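Local coordinates for alkylpurine DNA glycosylase AlkC (Pseudomonas fluorescens, PDB 5VHV), which excises alkylated purine bases from DNA as a base excision repair glycosylase that works without flipping the damaged nucleotide out, at residues K31-H36 against E55-V60; D290-Y295 against G302-F307; R340-V345 against S354-L359. All blocks are in the same frame, centred on the assembly; numbering follows the deposited sequence. Where two conformers were deposited one is given.

Contact 1: residues K31-H36 against E55-V60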
loop_
_atom_site.group_PDB
_atom_site.type_symbol
_atom_site.label_atom_id
_atom_site.label_comp_id
_atom_site.label_asym_id
_atom_site.label_seq_id
_atom_site.Cartn_x
_atom_site.Cartn_y
_atom_site.Cartn_z
ATOM N N LYS A 31 -14.772 -32.628 -11.597
ATOM C CA LYS A 31 -14.591 -33.500 -10.441
ATOM C C LYS A 31 -13.123 -33.586 -10.050
ATOM O O LYS A 31 -12.784 -33.538 -8.864
ATOM C CB LYS A 31 -15.160 -34.886 -10.755
ATOM C CG LYS A 31 -14.820 -35.978 -9.766
ATOM C CD LYS A 31 -15.682 -37.226 -10.036
ATOM C CE LYS A 31 -14.859 -38.501 -9.997
ATOM N NZ LYS A 31 -15.685 -39.728 -10.251
ATOM N N GLY A 32 -12.236 -33.722 -11.040
ATOM C CA GLY A 32 -10.811 -33.758 -10.751
ATOM C C GLY A 32 -10.297 -32.431 -10.232
ATOM O O GLY A 32 -9.451 -32.391 -9.335
ATOM N N PHE A 33 -10.819 -31.327 -10.774
ATOM C CA PHE A 33 -10.422 -30.006 -10.310
ATOM C C PHE A 33 -10.771 -29.828 -8.845
ATOM O O PHE A 33 -9.940 -29.380 -8.043
ATOM C CB PHE A 33 -11.093 -28.932 -11.163
ATOM C CG PHE A 33 -11.062 -27.556 -10.545
ATOM C CD1 PHE A 33 -9.927 -26.765 -10.641
ATOM C CD2 PHE A 33 -12.178 -27.047 -9.900
ATOM C CE1 PHE A 33 -9.907 -25.498 -10.089
ATOM C CE2 PHE A 33 -12.155 -25.783 -9.334
ATOM C CZ PHE A 33 -11.005 -25.011 -9.434
ATOM N N LEU A 34 -12.007 -30.188 -8.477
ATOM C CA LEU A 34 -12.447 -30.009 -7.102
ATOM C C LEU A 34 -11.655 -30.902 -6.157
ATOM O O LEU A 34 -11.256 -30.462 -5.070
ATOM C CB LEU A 34 -13.957 -30.290 -6.998
ATOM C CG LEU A 34 -14.840 -29.202 -7.641
ATOM C CD1 LEU A 34 -16.288 -29.660 -7.709
ATOM C CD2 LEU A 34 -14.743 -27.885 -6.883
ATOM N N LYS A 35 -11.415 -32.159 -6.553
ATOM C CA LYS A 35 -10.623 -33.049 -5.715
ATOM C C LYS A 35 -9.246 -32.451 -5.441
ATOM O O LYS A 35 -8.763 -32.450 -4.301
ATOM C CB LYS A 35 -10.483 -34.416 -6.377
ATOM C CG LYS A 35 -9.725 -35.409 -5.528
ATOM C CD LYS A 35 -9.672 -36.778 -6.208
ATOM C CE LYS A 35 -8.947 -37.807 -5.360
ATOM N NZ LYS A 35 -8.816 -39.095 -6.104
ATOM N N HIS A 36 -8.599 -31.940 -6.491
ATOM C CA HIS A 36 -7.252 -31.379 -6.372
ATOM C C HIS A 36 -7.247 -30.107 -5.531
ATOM O O HIS A 36 -6.368 -29.911 -4.680
ATOM C CB HIS A 36 -6.727 -31.108 -7.786
ATOM C CG HIS A 36 -5.250 -30.850 -7.873
ATOM N ND1 HIS A 36 -4.686 -29.671 -7.454
ATOM C CD2 HIS A 36 -4.230 -31.603 -8.354
ATOM C CE1 HIS A 36 -3.388 -29.698 -7.675
ATOM N NE2 HIS A 36 -3.082 -30.855 -8.232
ATOM N N GLU A 55 -3.075 -24.028 -9.943
ATOM C CA GLU A 55 -2.410 -25.321 -10.028
ATOM C C GLU A 55 -3.403 -26.430 -10.341
ATOM O O GLU A 55 -3.092 -27.368 -11.083
ATOM C CB GLU A 55 -1.699 -25.635 -8.715
ATOM C CG GLU A 55 -0.625 -24.637 -8.374
ATOM C CD GLU A 55 -0.142 -24.763 -6.943
ATOM O OE1 GLU A 55 -0.613 -25.685 -6.249
ATOM O OE2 GLU A 55 0.725 -23.959 -6.522
ATOM N N SER A 56 -4.581 -26.369 -9.728
ATOM C CA SER A 56 -5.572 -27.412 -9.941
ATOM C C SER A 56 -6.070 -27.393 -11.371
ATOM O O SER A 56 -6.262 -28.454 -11.984
ATOM C CB SER A 56 -6.740 -27.234 -8.975
ATOM O OG SER A 56 -6.288 -27.269 -7.632
ATOM N N LEU A 57 -6.279 -26.198 -11.922
ATOM C CA LEU A 57 -6.653 -26.103 -13.328
ATOM C C LEU A 57 -5.570 -26.712 -14.205
ATOM O O LEU A 57 -5.855 -27.520 -15.095
ATOM C CB LEU A 57 -6.910 -24.647 -13.720
ATOM C CG LEU A 57 -8.166 -24.027 -13.109
ATOM C CD1 LEU A 57 -8.134 -22.522 -13.307
ATOM C CD2 LEU A 57 -9.423 -24.634 -13.690
ATOM N N HIS A 58 -4.308 -26.349 -13.956
ATOM C CA HIS A 58 -3.226 -26.896 -14.768
ATOM C C HIS A 58 -3.139 -28.411 -14.650
ATOM O O HIS A 58 -2.784 -29.096 -15.624
ATOM C CB HIS A 58 -1.889 -26.266 -14.377
ATOM C CG HIS A 58 -0.806 -26.551 -15.358
ATOM N ND1 HIS A 58 -0.020 -27.683 -15.299
ATOM C CD2 HIS A 58 -0.419 -25.874 -16.464
ATOM C CE1 HIS A 58 0.822 -27.674 -16.321
ATOM N NE2 HIS A 58 0.599 -26.591 -17.042
ATOM N N ALA A 59 -3.454 -28.953 -13.473
ATOM C CA ALA A 59 -3.320 -30.394 -13.260
ATOM C C ALA A 59 -4.353 -31.202 -14.042
ATOM O O ALA A 59 -4.079 -32.349 -14.409
ATOM C CB ALA A 59 -3.420 -30.727 -11.775
ATOM N N VAL A 60 -5.530 -30.643 -14.323
ATOM C CA VAL A 60 -6.620 -31.442 -14.873
ATOM C C VAL A 60 -7.012 -31.066 -16.298
ATOM O O VAL A 60 -7.825 -31.789 -16.897
ATOM C CB VAL A 60 -7.858 -31.405 -13.955
ATOM C CG1 VAL A 60 -7.464 -31.766 -12.520
ATOM C CG2 VAL A 60 -8.559 -30.057 -14.006
#
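Ser56 meets two residues of helix 30-38 at once, Phe33 and His36, where two helices of a HEAT-like helical array pack roughly antiparallel at 138°. Its OG accepts a bond of 2.9 Å from His36 ND1; the N-H...O angle of 139° is bent, and OG lies tilted from the imidazole plane. The same hydroxyl also bonds Arg52 O, one turn back, which suits serine: a short hydroxyl that can accept from His36 of the facing helix while bonding a carbonyl in its own. Ser56 CB, meanwhile, lies 3.6 Å from Phe33 CD1. At Leu57 the chemistry turns apolar, with CD2 3.7 Å from Phe33 CE1; the phenyl group continues onto Ile17 and Ala18 of helix 11-24, a buried setting that a large hydrocarbon ring fills well. Ala59 CB comes 3.6 Å from His36 NE2, a small methyl that leaves room for the flat ring. His36 CG is anti to the backbone N (chi1 -166°), which carries the start of that ring out toward helix 46-60. Val60 sends one methyl to each neighbour, CG2 to Phe33 CB at 4.0 Å and CG1 to Gly32, whose lack of a side chain lets CG1 settle 3.7 Å from Gly32 C.

Contact 2: residues D290-Y295 against G302-F307. With nucleotides of chain C; nucleotides of chain D.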
loop_
_atom_site.group_PDB
_atom_site.type_symbol
_atom_site.label_atom_id
_atom_site.label_comp_id
_atom_site.label_asym_id
_atom_site.label_seq_id
_atom_site.Cartn_x
_atom_site.Cartn_y
_atom_site.Cartn_z
ATOM N N ASP A 290 1.779 16.678 14.206
ATOM C CA ASP A 290 1.705 15.241 14.433
ATOM C C ASP A 290 2.072 14.971 15.897
ATOM O O ASP A 290 2.364 15.889 16.666
ATOM C CB ASP A 290 2.632 14.485 13.461
ATOM C CG ASP A 290 2.171 14.572 12.008
ATOM O OD1 ASP A 290 0.944 14.693 11.764
ATOM O OD2 ASP A 290 3.025 14.494 11.095
ATOM N N TYR A 291 2.015 13.710 16.317
ATOM C CA TYR A 291 2.500 13.351 17.645
ATOM C C TYR A 291 3.165 11.996 17.569
ATOM O O TYR A 291 3.003 11.259 16.597
ATOM C CB TYR A 291 1.392 13.332 18.709
ATOM C CG TYR A 291 0.344 12.250 18.577
ATOM C CD1 TYR A 291 -0.698 12.384 17.680
ATOM C CD2 TYR A 291 0.354 11.129 19.413
ATOM C CE1 TYR A 291 -1.672 11.425 17.574
ATOM C CE2 TYR A 291 -0.635 10.161 19.312
ATOM C CZ TYR A 291 -1.638 10.327 18.409
ATOM O OH TYR A 291 -2.631 9.394 18.286
ATOM N N ALA A 292 3.974 11.695 18.578
ATOM C CA ALA A 292 4.664 10.420 18.605
ATOM C C ALA A 292 4.592 9.797 19.988
ATOM O O ALA A 292 4.622 10.501 20.998
ATOM C CB ALA A 292 6.113 10.573 18.193
ATOM N N ILE A 293 4.500 8.473 20.023
ATOM C CA ILE A 293 4.560 7.717 21.268
ATOM C C ILE A 293 5.829 6.880 21.286
ATOM O O ILE A 293 6.116 6.135 20.339
ATOM C CB ILE A 293 3.328 6.815 21.454
ATOM C CG1 ILE A 293 2.051 7.660 21.420
ATOM C CG2 ILE A 293 3.461 6.037 22.783
ATOM C CD1 ILE A 293 0.754 6.839 21.587
ATOM N N ASP A 294 6.570 6.973 22.390
ATOM C CA ASP A 294 7.677 6.069 22.683
ATOM C C ASP A 294 7.110 4.849 23.392
ATOM O O ASP A 294 6.979 4.841 24.610
ATOM C CB ASP A 294 8.702 6.750 23.586
ATOM C CG ASP A 294 9.442 7.882 22.902
ATOM O OD1 ASP A 294 9.578 7.854 21.667
ATOM O OD2 ASP A 294 9.901 8.799 23.615
ATOM N N TYR A 295 6.736 3.818 22.638
ATOM C CA TYR A 295 6.158 2.638 23.269
ATOM C C TYR A 295 7.193 1.824 24.052
ATOM O O TYR A 295 8.326 1.623 23.598
ATOM C CB TYR A 295 5.541 1.754 22.209
ATOM C CG TYR A 295 4.234 2.257 21.654
ATOM C CD1 TYR A 295 3.033 1.998 22.318
ATOM C CD2 TYR A 295 4.193 2.946 20.456
ATOM C CE1 TYR A 295 1.821 2.420 21.788
ATOM C CE2 TYR A 295 2.978 3.383 19.913
ATOM C CZ TYR A 295 1.813 3.114 20.587
ATOM O OH TYR A 295 0.641 3.520 20.028
ATOM N N GLY A 302 10.406 0.990 21.506
ATOM C CA GLY A 302 10.429 1.107 20.068
ATOM C C GLY A 302 10.880 2.486 19.652
ATOM O O GLY A 302 10.868 3.418 20.457
ATOM N N ALA A 303 11.321 2.615 18.401
ATOM C CA ALA A 303 11.481 3.949 17.841
ATOM C C ALA A 303 10.188 4.715 18.057
ATOM O O ALA A 303 9.099 4.141 18.062
ATOM C CB ALA A 303 11.819 3.901 16.346
ATOM N N ALA A 304 10.313 6.014 18.277
ATOM C CA ALA A 304 9.138 6.867 18.354
ATOM C C ALA A 304 8.180 6.561 17.201
ATOM O O ALA A 304 8.577 6.560 16.035
ATOM C CB ALA A 304 9.568 8.333 18.302
ATOM N N LYS A 305 6.920 6.304 17.523
ATOM C CA LYS A 305 5.922 5.964 16.501
ATOM C C LYS A 305 5.054 7.193 16.267
ATOM O O LYS A 305 4.373 7.657 17.190
ATOM C CB LYS A 305 5.059 4.770 16.925
ATOM C CG LYS A 305 3.802 4.550 16.072
ATOM C CD LYS A 305 4.119 4.233 14.609
ATOM C CE LYS A 305 2.848 3.961 13.797
ATOM N NZ LYS A 305 3.184 3.678 12.370
ATOM N N VAL A 306 5.054 7.691 15.035
ATOM C CA VAL A 306 4.405 8.953 14.695
ATOM C C VAL A 306 3.002 8.683 14.168
ATOM O O VAL A 306 2.808 7.849 13.256
ATOM C CB VAL A 306 5.228 9.735 13.656
ATOM C CG1 VAL A 306 4.502 11.022 13.260
ATOM C CG2 VAL A 306 6.620 10.061 14.202
ATOM N N PHE A 307 2.033 9.410 14.729
ATOM C CA PHE A 307 0.655 9.429 14.265
ATOM C C PHE A 307 0.299 10.821 13.758
ATOM O O PHE A 307 0.763 11.841 14.286
ATOM C CB PHE A 307 -0.284 9.020 15.405
ATOM C CG PHE A 307 -0.090 7.610 15.870
ATOM C CD1 PHE A 307 -0.454 6.553 15.063
ATOM C CD2 PHE A 307 0.450 7.337 17.114
ATOM C CE1 PHE A 307 -0.271 5.227 15.488
ATOM C CE2 PHE A 307 0.613 6.009 17.542
ATOM C CZ PHE A 307 0.254 4.982 16.752
ATOM P P DC C 5 6.185 1.486 11.471
ATOM O OP1 DC C 5 6.975 2.725 11.343
ATOM O OP2 DC C 5 4.942 1.510 12.280
ATOM O "O5'" DC C 5 5.818 0.964 10.024
ATOM C "C5'" DC C 5 6.825 0.980 9.054
ATOM C "C4'" DC C 5 6.352 0.273 7.816
ATOM O "O4'" DC C 5 6.026 -1.092 8.138
ATOM C "C3'" DC C 5 5.099 0.898 7.215
ATOM O "O3'" DC C 5 5.384 1.428 5.935
ATOM C "C2'" DC C 5 4.069 -0.228 7.173
ATOM C "C1'" DC C 5 4.892 -1.483 7.412
ATOM N N1 DC C 5 4.193 -2.506 8.207
ATOM C C2 DC C 5 3.985 -3.759 7.665
ATOM O O2 DC C 5 4.368 -3.981 6.499
ATOM N N3 DC C 5 3.365 -4.699 8.421
ATOM C C4 DC C 5 2.971 -4.394 9.678
ATOM N N4 DC C 5 2.373 -5.356 10.403
ATOM C C5 DC C 5 3.204 -3.124 10.247
ATOM C C6 DC C 5 3.809 -2.217 9.491
ATOM P P DG D 3 -2.229 7.591 10.848
ATOM O OP1 DG D 3 -1.589 8.305 11.966
ATOM O OP2 DG D 3 -1.455 7.109 9.675
ATOM O "O5'" DG D 3 -2.951 6.302 11.385
ATOM C "C5'" DG D 3 -3.687 6.318 12.619
ATOM C "C4'" DG D 3 -4.199 4.934 12.948
ATOM O "O4'" DG D 3 -5.306 4.570 12.066
ATOM C "C3'" DG D 3 -3.179 3.795 12.810
ATOM O "O3'" DG D 3 -3.358 2.926 13.924
ATOM C "C2'" DG D 3 -3.505 3.168 11.437
ATOM C "C1'" DG D 3 -5.017 3.388 11.319
ATOM N N9 DG D 3 -5.537 3.634 9.969
ATOM C C8 DG D 3 -4.997 4.439 8.995
ATOM N N7 DG D 3 -5.732 4.508 7.908
ATOM C C5 DG D 3 -6.841 3.740 8.201
ATOM C C6 DG D 3 -7.974 3.446 7.410
ATOM O O6 DG D 3 -8.240 3.855 6.267
ATOM N N1 DG D 3 -8.869 2.619 8.080
ATOM C C2 DG D 3 -8.689 2.130 9.339
ATOM N N2 DG D 3 -9.654 1.327 9.806
ATOM N N3 DG D 3 -7.617 2.392 10.096
ATOM C C4 DG D 3 -6.745 3.202 9.465
HETATM O O HOH W 1 11.364 5.766 21.713
HETATM O O HOH W 2 7.805 3.241 20.020
#
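The Tyr291 ring carries Phe307 CB on one face, 3.4 Å above the plane and offset toward the rim. This is a CH-pi contact, while the two rings themselves meet obliquely, their planes at 39°. Tyr291 CG lies between its own backbone N and carbonyl carbon (chi1 68°), on the side of the partner strand, where the ring meets Phe307 CB. Gln326 bonds the phenol OH. The Phe307 ring has polar atoms at its edge: OP1 of DG3 of chain D, and Tyr295 OH, 3.5 Å from Phe307 CE2, with these two aromatic side chains reaching tip to tip. Tyr295 is covered on one face by Ile293 CG2, centred 3.8 Å above the plane, and Lys305 CB lies at its edge. Tyr291, Ile293, Lys305 and Phe307 share one side of a beta hairpin in what appears to be an immunoglobulin-like domain. Tyr291-Phe307 and Ile293-Lys305 are hydrogen-bonded antiparallel pairs, with Phe307 N to Tyr291 O at 2.8 Å; Ala292-Val306 between them is a non-hydrogen-bonded pair on the other side, where the small Ala292 meets Val306, CB to CG2 at 4.1 Å. Toward the turn, Gly302 N bonds Tyr295 O, and a water joins Gly302 O to Asp294 OD1, weakly at the aspartate, whose OD2 bonds His344. Lysine suits position 305, its methylenes lying beside Tyr295 and its amino group at the DNA: the chain bends at chi2 (63°), and Lys305 NZ bonds OP2 of DC5 of chain C at 2.8 Å.

Contact 3: residues R340-V345 against S354-L359; sequences RHVVHV and SAEFEL
His341 lies across Phe357 with its CB over one face of the phenyl ring, 3.6 Å from the centroid and 18° off the ring normal. CB is offset toward the rim of the phenyl, and the imidazole carries on past CZ and CE2 of Phe357: the two planes are near parallel, at 21°, but slid apart, so the rings barely overlap. Phe357 CG stands between its backbone N and carbonyl carbon (chi1 67°), which sets CG toward the partner strand, where the ring lies under His341 CB. Val343 comes from a different direction, crossing Phe357 at about a right angle and placing CG2 in the ring plane, 3.9 Å from Phe357 CE1. A branched valine suits such an edge, and a flat phenyl offers a face for the methylene of His341. An alanine in place of Phe357 would probably open a gap below His341 CB and beside Val343 CG2, since both pack on the ring atoms it lacks. The far end of the imidazole rests on Leu359, with His341 CE1 3.9 Å from Leu359 CB, and Gly339 O bonds His341 ND1. The backbones form an antiparallel hairpin in which His341-Phe357 and Val343-Ala355 are hydrogen-bonded pairs; His341 N to Phe357 O measures 2.8 Å. Arg340, Val342, Glu356 and Glu358 take the opposite, more polar side. Strand 339-347 continues the sheet to strand 285-294 and strand 350-359 runs parallel to strand 253-265, while Phe357 and Val343 also pack on Ile271 and Leu273, respectively, of strand 270-279.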
loop_
_atom_site.group_PDB
_atom_site.type_symbol
_atom_site.label_atom_id
_atom_site.label_comp_id
_atom_site.label_asym_id
_atom_site.label_seq_id
_atom_site.Cartn_x
_atom_site.Cartn_y
_atom_site.Cartn_z
ATOM N N ARG A 340 6.109 3.546 31.656
ATOM C CA ARG A 340 5.985 4.942 31.264
ATOM C C ARG A 340 6.029 5.067 29.750
ATOM O O ARG A 340 7.007 4.656 29.114
ATOM C CB ARG A 340 7.106 5.759 31.917
ATOM C CG ARG A 340 7.223 7.218 31.437
ATOM C CD ARG A 340 8.468 7.898 32.059
ATOM N NE ARG A 340 8.366 7.887 33.502
ATOM C CZ ARG A 340 9.362 7.651 34.342
ATOM N NH1 ARG A 340 10.602 7.406 33.905
ATOM N NH2 ARG A 340 9.107 7.653 35.641
ATOM N N HIS A 341 4.978 5.655 29.186
ATOM C CA HIS A 341 4.872 5.927 27.761
ATOM C C HIS A 341 4.935 7.435 27.564
ATOM O O HIS A 341 4.088 8.169 28.087
ATOM C CB HIS A 341 3.569 5.368 27.196
ATOM C CG HIS A 341 3.581 3.883 26.999
ATOM N ND1 HIS A 341 3.674 2.995 28.051
ATOM C CD2 HIS A 341 3.507 3.127 25.872
ATOM C CE1 HIS A 341 3.671 1.758 27.582
ATOM N NE2 HIS A 341 3.571 1.807 26.264
ATOM N N VAL A 342 5.928 7.896 26.817
ATOM C CA VAL A 342 6.117 9.324 26.577
ATOM C C VAL A 342 5.483 9.693 25.238
ATOM O O VAL A 342 5.642 8.978 24.244
ATOM C CB VAL A 342 7.608 9.696 26.616
ATOM C CG1 VAL A 342 7.784 11.205 26.379
ATOM C CG2 VAL A 342 8.224 9.290 27.962
ATOM N N VAL A 343 4.778 10.827 25.220
ATOM C CA VAL A 343 4.048 11.339 24.053
ATOM C C VAL A 343 4.662 12.682 23.692
ATOM O O VAL A 343 4.743 13.573 24.553
ATOM C CB VAL A 343 2.547 11.495 24.345
ATOM C CG1 VAL A 343 1.793 11.979 23.109
ATOM C CG2 VAL A 343 1.975 10.182 24.827
ATOM N N HIS A 344 5.130 12.819 22.446
ATOM C CA HIS A 344 5.756 14.054 21.971
ATOM C C HIS A 344 4.856 14.761 20.961
ATOM O O HIS A 344 4.276 14.116 20.086
ATOM C CB HIS A 344 7.103 13.788 21.297
ATOM C CG HIS A 344 8.047 12.960 22.112
ATOM N ND1 HIS A 344 8.915 13.507 23.029
ATOM C CD2 HIS A 344 8.276 11.626 22.126
ATOM C CE1 HIS A 344 9.626 12.544 23.588
ATOM N NE2 HIS A 344 9.252 11.392 23.060
ATOM N N VAL A 345 4.752 16.092 21.069
ATOM C CA VAL A 345 3.995 16.907 20.111
ATOM C C VAL A 345 4.967 17.454 19.077
ATOM O O VAL A 345 6.006 18.029 19.431
ATOM C CB VAL A 345 3.235 18.051 20.808
ATOM C CG1 VAL A 345 2.600 18.986 19.795
ATOM C CG2 VAL A 345 2.143 17.491 21.713
ATOM N N SER A 354 6.244 17.454 25.623
ATOM C CA SER A 354 5.963 16.047 25.869
ATOM C C SER A 354 5.117 15.891 27.122
ATOM O O SER A 354 5.084 16.760 27.996
ATOM C CB SER A 354 7.260 15.240 26.014
ATOM O OG SER A 354 8.074 15.811 27.019
ATOM N N ALA A 355 4.444 14.748 27.199
ATOM C CA ALA A 355 3.672 14.359 28.368
ATOM C C ALA A 355 3.761 12.846 28.485
ATOM O O ALA A 355 4.349 12.178 27.638
ATOM C CB ALA A 355 2.219 14.838 28.281
ATOM N N GLU A 356 3.217 12.304 29.568
ATOM C CA GLU A 356 3.421 10.893 29.859
ATOM C C GLU A 356 2.103 10.256 30.259
ATOM O O GLU A 356 1.238 10.904 30.845
ATOM C CB GLU A 356 4.423 10.669 31.008
ATOM C CG GLU A 356 5.777 11.309 30.827
ATOM C CD GLU A 356 5.768 12.793 31.119
ATOM O OE1 GLU A 356 5.274 13.196 32.197
ATOM O OE2 GLU A 356 6.248 13.558 30.251
ATOM N N PHE A 357 1.982 8.970 29.977
ATOM C CA PHE A 357 0.990 8.146 30.653
ATOM C C PHE A 357 1.635 6.830 31.053
ATOM O O PHE A 357 2.553 6.341 30.391
ATOM C CB PHE A 357 -0.257 7.904 29.792
ATOM C CG PHE A 357 -0.035 7.054 28.561
ATOM C CD1 PHE A 357 0.354 7.621 27.355
ATOM C CD2 PHE A 357 -0.278 5.685 28.592
ATOM C CE1 PHE A 357 0.532 6.840 26.222
ATOM C CE2 PHE A 357 -0.119 4.914 27.474
ATOM C CZ PHE A 357 0.281 5.491 26.277
ATOM N N GLU A 358 1.136 6.264 32.148
ATOM C CA GLU A 358 1.601 4.981 32.645
ATOM C C GLU A 358 0.607 3.902 32.246
ATOM O O GLU A 358 -0.594 4.041 32.499
ATOM C CB GLU A 358 1.745 5.011 34.162
ATOM C CG GLU A 358 2.322 3.733 34.748
ATOM C CD GLU A 358 3.851 3.679 34.710
ATOM O OE1 GLU A 358 4.517 4.714 34.434
ATOM O OE2 GLU A 358 4.381 2.582 34.974
ATOM N N LEU A 359 1.109 2.838 31.643
ATOM C CA LEU A 359 0.308 1.659 31.331
ATOM C C LEU A 359 0.555 0.630 32.429
ATOM O O LEU A 359 1.707 0.257 32.690
ATOM C CB LEU A 359 0.662 1.097 29.950
ATOM C CG LEU A 359 -0.055 -0.170 29.508
ATOM C CD1 LEU A 359 -1.561 0.041 29.515
ATOM C CD2 LEU A 359 0.415 -0.572 28.101
#

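In the fold
Contact 1 belongs to the helical part of the chain, its centre about 49 Å from that of contact 2 and about 56 Å from that of contact 3, on the opposite side of the chain's centre. Contacts 2 and 3 share one sheet: their neighbouring strands 285-294 and 339-347 are joined by a backbone bond between Ala292 O and His344 N. All three are partly buried. Side chains hold contact 1, with a single polar bond beside apolar packing, whereas backbone bonds frame both hairpins. Contact 2 lies nearest the nucleic acid, and one of its side chains, Lys305, bonds a phosphate, while others pair within the domain; contact 3 keeps aromatic packing on one side and charged residues on the other.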